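Long-range contacts in lovastatin nonaketide synthase, polyketide synthase component (Aspergillus terreus, PDB 7CPX), which assembles, with its partner LovC, dihydromonacolin L, the nonaketide precursor of lovastatin, from nine malonyl-CoA units by repeated condensation, reduction, dehydration and methylation on a carrier domain: residues Pro952-Leu956 with Val1000-Ala1005; Asn972-Arg977 with Glu1036-Leu1042. The protein carries 2 engineered substitutions. All coordinates share one frame; numbering follows the deposited sequence.

Contact 1: residues Pro952-Leu956 with Val1000-Ala1005; sequences PHLLL and VMAMEA
With CG of H953 turned away from its own backbone N (chi1 -173°), the imidazole reaches the helix and meets E1004, whose chain bends at chi2 to bring the carboxylate to the ring edge. NE2 of H953 gives a weak hydrogen bond to OE1 of E1004, 2.8 Å but bent to 130° at the hydrogen, with ring and carboxylate planes 37° apart. OE2 is held by the backbone N-H of L1167, the stronger partner, and a positively charged imidazole would probably be favoured beside this buried acid. CD1 of L956 sits over one face of the H953 ring, toward its rim, and touches CB of E1004 at 3.7 Å. Its CD2 passes CB of M1001 at 3.9 Å. One helical turn before E1004, V1000 and M1001 receive L955: CD1 on CG1 of V1000, CB on CG of M1001. An irregular segment is fitted to a helix by one polar pair and two leucines. Side chains of V1000 and D1174, the probable proton donor of the dehydratase, are about 8 Å apart. The loop lies against helix 995-1012 of the N-terminal hotdog fold; L956 and M1001 reach L1044 of strand 1040-1052, L955 and V1000 P1170 of helix 1170-1184.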
ATOM      1  N   PRO A 952       1.906  13.231 -10.389  1.00 86.02           N
ATOM      2  CA  PRO A 952       2.948  12.622  -9.559  1.00 86.02           C
ATOM      3  C   PRO A 952       3.487  13.624  -8.557  1.00 86.02           C
ATOM      4  O   PRO A 952       4.520  14.259  -8.790  1.00 86.02           O
ATOM      5  CB  PRO A 952       4.004  12.205 -10.583  1.00 86.02           C
ATOM      6  CG  PRO A 952       3.892  13.242 -11.641  1.00 86.02           C
ATOM      7  CD  PRO A 952       2.427  13.615 -11.712  1.00 86.02           C
ATOM      8  N   HIS A 953       2.782  13.774  -7.439  1.00 85.12           N
ATOM      9  CA  HIS A 953       3.085  14.847  -6.505  1.00 85.12           C
ATOM     10  C   HIS A 953       4.546  14.794  -6.081  1.00 85.12           C
ATOM     11  O   HIS A 953       5.086  13.730  -5.766  1.00 85.12           O
ATOM     12  CB  HIS A 953       2.182  14.752  -5.279  1.00 85.12           C
ATOM     13  CG  HIS A 953       2.307  15.917  -4.350  1.00 85.12           C
ATOM     14  ND1 HIS A 953       3.449  16.167  -3.621  1.00 85.12           N
ATOM     15  CD2 HIS A 953       1.435  16.904  -4.034  1.00 85.12           C
ATOM     16  CE1 HIS A 953       3.277  17.258  -2.897  1.00 85.12           C
ATOM     17  NE2 HIS A 953       2.063  17.724  -3.127  1.00 85.12           N
ATOM     18  N   LEU A 954       5.185  15.960  -6.078  1.00 86.80           N
ATOM     19  CA  LEU A 954       6.584  16.041  -5.691  1.00 86.80           C
ATOM     20  C   LEU A 954       6.758  15.584  -4.249  1.00 86.80           C
ATOM     21  O   LEU A 954       5.893  15.814  -3.398  1.00 86.80           O
ATOM     22  CB  LEU A 954       7.091  17.473  -5.860  1.00 86.80           C
ATOM     23  CG  LEU A 954       8.575  17.703  -5.567  1.00 86.80           C
ATOM     24  CD1 LEU A 954       9.445  16.870  -6.490  1.00 86.80           C
ATOM     25  CD2 LEU A 954       8.915  19.176  -5.696  1.00 86.80           C
ATOM     26  N   LEU A 955       7.882  14.919  -3.984  1.00 85.14           N
ATOM     27  CA  LEU A 955       8.197  14.379  -2.666  1.00 85.14           C
ATOM     28  C   LEU A 955       7.367  13.138  -2.362  1.00 85.14           C
ATOM     29  O   LEU A 955       7.609  12.457  -1.362  1.00 85.14           O
ATOM     30  CB  LEU A 955       7.963  15.427  -1.574  1.00 85.14           C
ATOM     31  CG  LEU A 955       8.435  16.856  -1.840  1.00 85.14           C
ATOM     32  CD1 LEU A 955       8.117  17.737  -0.650  1.00 85.14           C
ATOM     33  CD2 LEU A 955       9.916  16.891  -2.149  1.00 85.14           C
ATOM     34  N   LEU A 956       6.404  12.822  -3.224  1.00 81.29           N
ATOM     35  CA  LEU A 956       5.491  11.716  -2.975  1.00 81.29           C
ATOM     36  C   LEU A 956       5.475  10.757  -4.155  1.00 81.29           C
ATOM     37  O   LEU A 956       5.328   9.544  -3.978  1.00 81.29           O
ATOM     38  CB  LEU A 956       4.081  12.240  -2.707  1.00 81.29           C
ATOM     39  CG  LEU A 956       3.916  13.157  -1.496  1.00 81.29           C
ATOM     40  CD1 LEU A 956       2.477  13.613  -1.370  1.00 81.29           C
ATOM     41  CD2 LEU A 956       4.354  12.448  -0.238  1.00 81.29           C
ATOM     42  N   VAL A1000       7.487  17.258   5.349  1.00 83.92           N
ATOM     43  CA  VAL A1000       6.780  17.860   4.227  1.00 83.92           C
ATOM     44  C   VAL A1000       6.053  16.792   3.425  1.00 83.92           C
ATOM     45  O   VAL A1000       4.951  17.021   2.917  1.00 83.92           O
ATOM     46  CB  VAL A1000       7.755  18.663   3.348  1.00 83.92           C
ATOM     47  CG1 VAL A1000       7.027  19.249   2.156  1.00 83.92           C
ATOM     48  CG2 VAL A1000       8.404  19.764   4.158  1.00 83.92           C
ATOM     49  N   MET A1001       6.657  15.610   3.290  1.00 81.79           N
ATOM     50  CA  MET A1001       5.977  14.511   2.616  1.00 81.79           C
ATOM     51  C   MET A1001       4.693  14.149   3.345  1.00 81.79           C
ATOM     52  O   MET A1001       3.642  13.958   2.725  1.00 81.79           O
ATOM     53  CB  MET A1001       6.899  13.298   2.532  1.00 81.79           C
ATOM     54  CG  MET A1001       8.056  13.461   1.572  1.00 81.79           C
ATOM     55  SD  MET A1001       9.253  12.116   1.677  1.00 81.79           S
ATOM     56  CE  MET A1001       8.246  10.703   1.230  1.00 81.79           C
ATOM     57  N   ALA A1002       4.761  14.058   4.673  1.00 81.55           N
ATOM     58  CA  ALA A1002       3.574  13.722   5.451  1.00 81.55           C
ATOM     59  C   ALA A1002       2.505  14.795   5.307  1.00 81.55           C
ATOM     60  O   ALA A1002       1.315  14.486   5.179  1.00 81.55           O
ATOM     61  CB  ALA A1002       3.946  13.530   6.919  1.00 81.55           C
ATOM     62  N   MET A1003       2.907  16.066   5.325  1.00 84.70           N
ATOM     63  CA  MET A1003       1.927  17.143   5.225  1.00 84.70           C
ATOM     64  C   MET A1003       1.294  17.190   3.839  1.00 84.70           C
ATOM     65  O   MET A1003       0.090  17.439   3.708  1.00 84.70           O
ATOM     66  CB  MET A1003       2.581  18.478   5.575  1.00 84.70           C
ATOM     67  CG  MET A1003       3.011  18.561   7.027  1.00 84.70           C
ATOM     68  SD  MET A1003       3.260  20.239   7.626  1.00 84.70           S
ATOM     69  CE  MET A1003       3.434  19.926   9.381  1.00 84.70           C
ATOM     70  N   GLU A1004       2.082  16.950   2.791  1.00 85.54           N
ATOM     71  CA  GLU A1004       1.518  16.893   1.448  1.00 85.54           C
ATOM     72  C   GLU A1004       0.595  15.692   1.296  1.00 85.54           C
ATOM     73  O   GLU A1004      -0.431  15.772   0.611  1.00 85.54           O
ATOM     74  CB  GLU A1004       2.638  16.845   0.412  1.00 85.54           C
ATOM     75  CG  GLU A1004       3.448  18.126   0.334  1.00 85.54           C
ATOM     76  CD  GLU A1004       2.629  19.303  -0.155  1.00 85.54           C
ATOM     77  OE1 GLU A1004       1.526  19.077  -0.696  1.00 85.54           O
ATOM     78  OE2 GLU A1004       3.084  20.454   0.003  1.00 85.54           O
ATOM     79  N   ALA A1005       0.944  14.569   1.925  1.00 81.48           N
ATOM     80  CA  ALA A1005       0.045  13.424   1.938  1.00 81.48           C
ATOM     81  C   ALA A1005      -1.260  13.774   2.632  1.00 81.48           C
ATOM     82  O   ALA A1005      -2.338  13.368   2.188  1.00 81.48           O
ATOM     83  CB  ALA A1005       0.716  12.239   2.630  1.00 81.48           C
TER

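Contact 2: residues Asn972-Arg977 with Glu1036-Leu1042; sequences NFVRPR and EDSLVEL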
ATOM      1  N   ASN A 972       7.605   6.722  -4.744  1.00 82.26           N
ATOM      2  CA  ASN A 972       8.548   7.587  -5.430  1.00 82.26           C
ATOM      3  C   ASN A 972       9.927   6.954  -5.355  1.00 82.26           C
ATOM      4  O   ASN A 972      10.200   6.119  -4.494  1.00 82.26           O
ATOM      5  CB  ASN A 972       8.560   8.991  -4.810  1.00 82.26           C
ATOM      6  CG  ASN A 972       9.465   9.951  -5.549  1.00 82.26           C
ATOM      7  OD1 ASN A 972      10.050   9.609  -6.575  1.00 82.26           O
ATOM      8  ND2 ASN A 972       9.579  11.168  -5.031  1.00 82.26           N
ATOM      9  N   PHE A 973      10.798   7.359  -6.275  1.00 83.63           N
ATOM     10  CA  PHE A 973      12.193   6.924  -6.291  1.00 83.63           C
ATOM     11  C   PHE A 973      13.036   8.188  -6.390  1.00 83.63           C
ATOM     12  O   PHE A 973      13.416   8.616  -7.482  1.00 83.63           O
ATOM     13  CB  PHE A 973      12.460   5.960  -7.436  1.00 83.63           C
ATOM     14  CG  PHE A 973      11.966   4.567  -7.180  1.00 83.63           C
ATOM     15  CD1 PHE A 973      10.611   4.294  -7.143  1.00 83.63           C
ATOM     16  CD2 PHE A 973      12.857   3.529  -6.981  1.00 83.63           C
ATOM     17  CE1 PHE A 973      10.153   3.014  -6.912  1.00 83.63           C
ATOM     18  CE2 PHE A 973      12.407   2.247  -6.748  1.00 83.63           C
ATOM     19  CZ  PHE A 973      11.053   1.988  -6.713  1.00 83.63           C
ATOM     20  N   VAL A 974      13.334   8.779  -5.240  1.00 85.42           N
ATOM     21  CA  VAL A 974      13.994  10.076  -5.191  1.00 85.42           C
ATOM     22  C   VAL A 974      15.479   9.895  -5.471  1.00 85.42           C
ATOM     23  O   VAL A 974      16.154   9.098  -4.811  1.00 85.42           O
ATOM     24  CB  VAL A 974      13.773  10.752  -3.832  1.00 85.42           C
ATOM     25  CG1 VAL A 974      14.597  12.018  -3.733  1.00 85.42           C
ATOM     26  CG2 VAL A 974      12.302  11.057  -3.624  1.00 85.42           C
ATOM     27  N   ARG A 975      15.987  10.631  -6.456  1.00 88.07           N
ATOM     28  CA  ARG A 975      17.412  10.812  -6.634  1.00 88.07           C
ATOM     29  C   ARG A 975      17.731  12.302  -6.600  1.00 88.07           C
ATOM     30  O   ARG A 975      16.961  13.106  -7.138  1.00 88.07           O
ATOM     31  CB  ARG A 975      17.910  10.204  -7.956  1.00 88.07           C
ATOM     32  CG  ARG A 975      17.181  10.690  -9.193  1.00 88.07           C
ATOM     33  CD  ARG A 975      18.036  10.508 -10.436  1.00 88.07           C
ATOM     34  NE  ARG A 975      18.296   9.107 -10.749  1.00 88.07           N
ATOM     35  CZ  ARG A 975      17.592   8.383 -11.608  1.00 88.07           C
ATOM     36  NH1 ARG A 975      16.549   8.886 -12.248  1.00 88.07           N
ATOM     37  NH2 ARG A 975      17.946   7.121 -11.834  1.00 88.07           N
ATOM     38  N   PRO A 976      18.840  12.705  -5.977  1.00 88.02           N
ATOM     39  CA  PRO A 976      19.060  14.143  -5.754  1.00 88.02           C
ATOM     40  C   PRO A 976      19.025  14.987  -7.017  1.00 88.02           C
ATOM     41  O   PRO A 976      18.536  16.122  -6.966  1.00 88.02           O
ATOM     42  CB  PRO A 976      20.440  14.182  -5.086  1.00 88.02           C
ATOM     43  CG  PRO A 976      20.554  12.875  -4.403  1.00 88.02           C
ATOM     44  CD  PRO A 976      19.844  11.885  -5.276  1.00 88.02           C
ATOM     45  N   ARG A 977      19.526  14.491  -8.148  1.00 89.96           N
ATOM     46  CA  ARG A 977      19.533  15.329  -9.344  1.00 89.96           C
ATOM     47  C   ARG A 977      18.122  15.580  -9.858  1.00 89.96           C
ATOM     48  O   ARG A 977      17.863  16.628 -10.460  1.00 89.96           O
ATOM     49  CB  ARG A 977      20.400  14.705 -10.438  1.00 89.96           C
ATOM     50  CG  ARG A 977      19.952  13.343 -10.932  1.00 89.96           C
ATOM     51  CD  ARG A 977      20.592  13.031 -12.275  1.00 89.96           C
ATOM     52  NE  ARG A 977      20.512  11.617 -12.624  1.00 89.96           N
ATOM     53  CZ  ARG A 977      19.482  11.049 -13.238  1.00 89.96           C
ATOM     54  NH1 ARG A 977      18.402  11.740 -13.563  1.00 89.96           N
ATOM     55  NH2 ARG A 977      19.535   9.753 -13.528  1.00 89.96           N
ATOM     56  N   GLU A1036      24.237  11.690  -6.591  1.00 93.94           N
ATOM     57  CA  GLU A1036      23.097  12.481  -7.033  1.00 93.94           C
ATOM     58  C   GLU A1036      22.195  11.713  -7.988  1.00 93.94           C
ATOM     59  O   GLU A1036      21.014  12.052  -8.117  1.00 93.94           O
ATOM     60  CB  GLU A1036      23.578  13.770  -7.700  1.00 93.94           C
ATOM     61  CG  GLU A1036      24.362  13.553  -8.981  1.00 93.94           C
ATOM     62  CD  GLU A1036      24.847  14.853  -9.590  1.00 93.94           C
ATOM     63  OE1 GLU A1036      24.650  15.914  -8.960  1.00 93.94           O
ATOM     64  OE2 GLU A1036      25.420  14.816 -10.698  1.00 93.94           O
ATOM     65  N   ASP A1037      22.720  10.693  -8.664  1.00 94.20           N
ATOM     66  CA  ASP A1037      21.931   9.874  -9.574  1.00 94.20           C
ATOM     67  C   ASP A1037      21.404   8.604  -8.921  1.00 94.20           C
ATOM     68  O   ASP A1037      20.702   7.832  -9.580  1.00 94.20           O
ATOM     69  CB  ASP A1037      22.764   9.508 -10.807  1.00 94.20           C
ATOM     70  CG  ASP A1037      24.010   8.720 -10.460  1.00 94.20           C
ATOM     71  OD1 ASP A1037      24.257   8.493  -9.257  1.00 94.20           O
ATOM     72  OD2 ASP A1037      24.744   8.326 -11.390  1.00 94.20           O
ATOM     73  N   SER A1038      21.721   8.369  -7.650  1.00 91.24           N
ATOM     74  CA  SER A1038      21.252   7.170  -6.972  1.00 91.24           C
ATOM     75  C   SER A1038      19.772   7.299  -6.641  1.00 91.24           C
ATOM     76  O   SER A1038      19.325   8.330  -6.130  1.00 91.24           O
ATOM     77  CB  SER A1038      22.060   6.933  -5.697  1.00 91.24           C
ATOM     78  OG  SER A1038      21.889   7.998  -4.781  1.00 91.24           O
ATOM     79  N   LEU A1039      19.012   6.248  -6.934  1.00 86.53           N
ATOM     80  CA  LEU A1039      17.581   6.224  -6.664  1.00 86.53           C
ATOM     81  C   LEU A1039      17.332   5.556  -5.319  1.00 86.53           C
ATOM     82  O   LEU A1039      17.746   4.413  -5.099  1.00 86.53           O
ATOM     83  CB  LEU A1039      16.830   5.483  -7.767  1.00 86.53           C
ATOM     84  CG  LEU A1039      16.656   6.214  -9.099  1.00 86.53           C
ATOM     85  CD1 LEU A1039      16.126   5.258 -10.151  1.00 86.53           C
ATOM     86  CD2 LEU A1039      15.718   7.400  -8.949  1.00 86.53           C
ATOM     87  N   VAL A1040      16.660   6.271  -4.425  1.00 82.57           N
ATOM     88  CA  VAL A1040      16.237   5.745  -3.134  1.00 82.57           C
ATOM     89  C   VAL A1040      14.719   5.722  -3.134  1.00 82.57           C
ATOM     90  O   VAL A1040      14.076   6.761  -3.320  1.00 82.57           O
ATOM     91  CB  VAL A1040      16.780   6.587  -1.970  1.00 82.57           C
ATOM     92  CG1 VAL A1040      16.274   6.051  -0.644  1.00 82.57           C
ATOM     93  CG2 VAL A1040      18.298   6.602  -1.993  1.00 82.57           C
ATOM     94  N   GLU A1041      14.144   4.539  -2.942  1.00 81.28           N
ATOM     95  CA  GLU A1041      12.696   4.411  -2.970  1.00 81.28           C
ATOM     96  C   GLU A1041      12.099   4.940  -1.675  1.00 81.28           C
ATOM     97  O   GLU A1041      12.513   4.544  -0.582  1.00 81.28           O
ATOM     98  CB  GLU A1041      12.294   2.954  -3.179  1.00 81.28           C
ATOM     99  CG  GLU A1041      10.791   2.725  -3.180  1.00 81.28           C
ATOM    100  CD  GLU A1041      10.419   1.310  -3.568  1.00 81.28           C
ATOM    101  OE1 GLU A1041      11.296   0.584  -4.076  1.00 81.28           O
ATOM    102  OE2 GLU A1041       9.249   0.924  -3.365  1.00 81.28           O
ATOM    103  N   LEU A1042      11.127   5.839  -1.805  1.00 79.80           N
ATOM    104  CA  LEU A1042      10.359   6.361  -0.684  1.00 79.80           C
ATOM    105  C   LEU A1042       8.895   6.030  -0.916  1.00 79.80           C
ATOM    106  O   LEU A1042       8.311   6.438  -1.927  1.00 79.80           O
ATOM    107  CB  LEU A1042      10.550   7.872  -0.534  1.00 79.80           C
ATOM    108  CG  LEU A1042      11.961   8.354  -0.203  1.00 79.80           C
ATOM    109  CD1 LEU A1042      11.972   9.860  -0.045  1.00 79.80           C
ATOM    110  CD2 LEU A1042      12.479   7.691   1.057  1.00 79.80           C
TER
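V974 and V1040 face each other as a hydrogen-bonded pair in the antiparallel sheet of the N-terminal hotdog fold, V974 N to V1040 O and V1040 N to V974 O both spanning 2.9 Å. N972 and L1042 form the next such pair, and between them F973 and E1041 make a non-hydrogen-bonded pair. Side chains alternate accordingly: V974 CG2 meets L1042 CD1 at 3.8 Å on one face, whereas F973 and E1041 run side by side on the other. There CB of E1041 sits over the phenyl ring of F973, 3.9 Å from its centroid, a CH-pi contact that lays the aliphatic part of the acid on the aromatic face. The carboxylate is held from outside, OE2 by a salt bridge to R941 of the second subunit, so this sheet face belongs to the dimer contact.

Beyond the strands the pairing passes into loop, and R977 N donates a hydrogen bond to E1036 O, 2.9 Å. R975 adopts chi1 of 54°, which sets CG between its backbone N and carbonyl carbon, and a bend at chi3 turns the guanidinium over L1039. CD2 of L1039 lies over the centre of one guanidinium face and NH2 of R977 over the opposite face, without a bond, while NH1 is paired in a salt bridge with D978, a second-shell carboxylate that helps to position the group. Last, NE of R975 donates to the backbone O of D1037 at 3.0 Å, nearly straight at 172°, with that oxygen in the guanidinium plane but NE well above the carbonyl plane.

Overall arrangement
From the N terminus, the chain enters the dehydratase domain through 952-956, runs along strand 967-974 into 972-977, turns through helix 995-1012, which carries 1000-1005, and returns in strand 1040-1052 by way of 1036-1042. Contact 1 closes a loop of 43 intervening residues and contact 2 one of 58; because their segments alternate, the two loops cross, neither nesting in the other. Contact 1 fastens the entry loop to the hotdog helix, and contact 2 joins neighbouring strands of the sheet against which that helix packs. Their centres are 15 Å apart, yet they touch: M1001 SD approaches L1042 CD1 at 3.9 Å, joining helix to sheet, and L956 O meets N972 CB.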